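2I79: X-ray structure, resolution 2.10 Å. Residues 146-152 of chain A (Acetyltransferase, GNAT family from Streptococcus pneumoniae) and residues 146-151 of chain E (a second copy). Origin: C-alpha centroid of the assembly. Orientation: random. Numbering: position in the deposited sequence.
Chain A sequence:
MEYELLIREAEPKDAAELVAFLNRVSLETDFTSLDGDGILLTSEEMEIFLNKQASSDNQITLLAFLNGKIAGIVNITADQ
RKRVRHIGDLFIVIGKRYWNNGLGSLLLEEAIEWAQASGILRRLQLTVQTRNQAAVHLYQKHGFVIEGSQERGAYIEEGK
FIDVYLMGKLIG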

# COMPACT_ATOMS: atom_id res chain seq x y z
N ILE A 146 16.26 3.50 -7.30
CA ILE A 146 15.10 4.34 -7.54
C ILE A 146 14.42 3.86 -8.82
O ILE A 146 15.03 3.79 -9.88
CB ILE A 146 15.47 5.85 -7.62
CG1 ILE A 146 15.98 6.31 -6.25
CG2 ILE A 146 14.27 6.67 -8.07
CD1 ILE A 146 16.76 7.56 -6.24
N GLU A 147 13.15 3.52 -8.71
CA GLU A 147 12.37 2.92 -9.78
C GLU A 147 11.35 3.88 -10.35
O GLU A 147 10.60 3.52 -11.26
CB GLU A 147 11.63 1.70 -9.23
CG GLU A 147 12.61 0.62 -8.83
CD GLU A 147 12.00 -0.45 -7.96
OE1 GLU A 147 11.08 -0.13 -7.16
OE2 GLU A 147 12.46 -1.61 -8.09
N GLY A 148 11.29 5.08 -9.79
CA GLY A 148 10.25 6.02 -10.16
C GLY A 148 10.10 7.15 -9.16
O GLY A 148 10.75 7.17 -8.12
N SER A 149 9.22 8.08 -9.49
CA SER A 149 8.89 9.15 -8.57
C SER A 149 7.48 9.62 -8.82
O SER A 149 6.95 9.48 -9.95
CB SER A 149 9.89 10.31 -8.67
OG SER A 149 9.67 11.07 -9.82
N GLN A 150 6.85 10.11 -7.74
CA GLN A 150 5.43 10.41 -7.70
C GLN A 150 5.21 11.81 -7.10
O GLN A 150 5.62 12.12 -5.98
CB GLN A 150 4.65 9.31 -6.94
CG GLN A 150 4.65 7.97 -7.72
CD GLN A 150 3.94 6.84 -7.04
OE1 GLN A 150 3.97 6.73 -5.83
NE2 GLN A 150 3.31 5.98 -7.83
N GLU A 151 4.60 12.64 -7.91
CA GLU A 151 4.21 13.98 -7.50
C GLU A 151 2.98 13.91 -6.55
O GLU A 151 2.08 13.13 -6.77
CB GLU A 151 3.94 14.78 -8.76
CG GLU A 151 4.02 16.25 -8.56
CD GLU A 151 3.89 17.04 -9.89
OE1 GLU A 151 3.52 18.24 -9.82
OE2 GLU A 151 4.12 16.44 -10.97
N ARG A 152 2.99 14.72 -5.50
CA ARG A 152 2.03 14.69 -4.42
C ARG A 152 2.04 13.35 -3.69
O ARG A 152 1.02 12.91 -3.22
CB ARG A 152 0.61 15.01 -4.92
CG ARG A 152 0.54 16.24 -5.78
CD ARG A 152 -0.85 16.62 -6.13
NE ARG A 152 -0.84 17.91 -6.82
CZ ARG A 152 -1.90 18.50 -7.39
NH1 ARG A 152 -3.09 17.92 -7.40
NH2 ARG A 152 -1.75 19.68 -7.99
N ILE E 146 2.68 7.06 -16.70
CA ILE E 146 3.56 6.07 -16.08
C ILE E 146 4.67 6.78 -15.26
O ILE E 146 5.44 7.60 -15.78
CB ILE E 146 4.13 5.09 -17.12
CG1 ILE E 146 2.98 4.25 -17.66
CG2 ILE E 146 5.20 4.20 -16.49
CD1 ILE E 146 3.20 3.59 -18.95
N GLU E 147 4.72 6.47 -13.97
CA GLU E 147 5.63 7.14 -13.02
C GLU E 147 6.80 6.28 -12.56
O GLU E 147 7.74 6.78 -11.96
CB GLU E 147 4.84 7.58 -11.79
CG GLU E 147 3.92 8.74 -12.09
CD GLU E 147 2.91 8.99 -11.01
OE1 GLU E 147 2.50 8.02 -10.33
OE2 GLU E 147 2.51 10.16 -10.86
N GLY E 148 6.72 4.98 -12.81
CA GLY E 148 7.83 4.11 -12.49
C GLY E 148 7.55 2.73 -13.00
O GLY E 148 6.45 2.46 -13.46
N SER E 149 8.56 1.88 -12.95
CA SER E 149 8.39 0.49 -13.34
C SER E 149 9.11 -0.36 -12.30
O SER E 149 10.18 0.01 -11.83
CB SER E 149 8.93 0.27 -14.77
OG SER E 149 10.33 0.13 -14.79
N GLN E 150 8.49 -1.46 -11.88
CA GLN E 150 9.06 -2.27 -10.82
C GLN E 150 9.14 -3.76 -11.24
O GLN E 150 8.13 -4.37 -11.65
CB GLN E 150 8.24 -2.08 -9.53
CG GLN E 150 8.25 -0.63 -9.02
CD GLN E 150 7.56 -0.44 -7.67
OE1 GLN E 150 6.46 -0.95 -7.44
NE2 GLN E 150 8.20 0.31 -6.77
N GLU E 151 10.34 -4.32 -11.12
CA GLU E 151 10.58 -5.76 -11.35
C GLU E 151 10.00 -6.64 -10.25
O GLU E 151 10.12 -6.33 -9.08
CB GLU E 151 12.07 -6.06 -11.47
CG GLU E 151 12.58 -6.24 -12.87
CD GLU E 151 14.04 -6.74 -12.90
OE1 GLU E 151 14.26 -7.96 -13.07
OE2 GLU E 151 14.95 -5.91 -12.70
O HOH W 1 4.20 12.05 -10.68

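Two copies of the same strand meet here, running nearly antiparallel, with 157° between their N-to-C directions and axes that approach to 4.8 Å. The pairing is brief, a single beta bridge centred on the two glycines at 148.

Along chain E, E:Ile146 stays out of reach of the other strand, and contact begins at E:Glu147. Its backbone carbonyl accepts a hydrogen bond from the backbone amide of A:Ser149, with A:Ser149 N and E:Glu147 O 3.2 Å apart. Its CA-to-CB bond points toward chain A, and its carboxylate finds an amide donor there: A:Gln150 NE2 lies 3.3 Å from E:Glu147 OE1, a weak hydrogen bond. The other carboxylate oxygen, E:Glu147 OE2, accepts a hydrogen bond from a water at 2.5 Å; the oxygen of that water in turn accepts one from A:Glu151 N at 2.9 Å, bridging a gap too wide for direct bonding.

E:Gly148 faces A:Gly148, their CA atoms 3.9 Å apart. Glycine suits this crossing because a CB on either residue would point into the partner backbone: one built on E:Gly148 would fall 2.6 Å from A:Glu147 O, and one on A:Gly148 would fall 2.5 Å from E:Glu147 O.

E:Ser149 contributes through its backbone. Its amide returns the bond made by its counterpart, E:Ser149 N to A:Glu147 O at 3.1 Å, while its CB points away, so this small side chain leaves the pairing unobstructed.

E:Gln150 completes the exchange. Although its CA-to-CB bond runs sideways, the extended side chain carries E:Gln150 NE2 to 2.9 Å from A:Glu147 OE1. A neutral amide can donate to a carboxylate without bringing a second charge, and this hydrogen bond is shorter than its counterpart. Beyond it, the chain turns a corner at E:Glu151, whose side chain makes no contact with the other stretch.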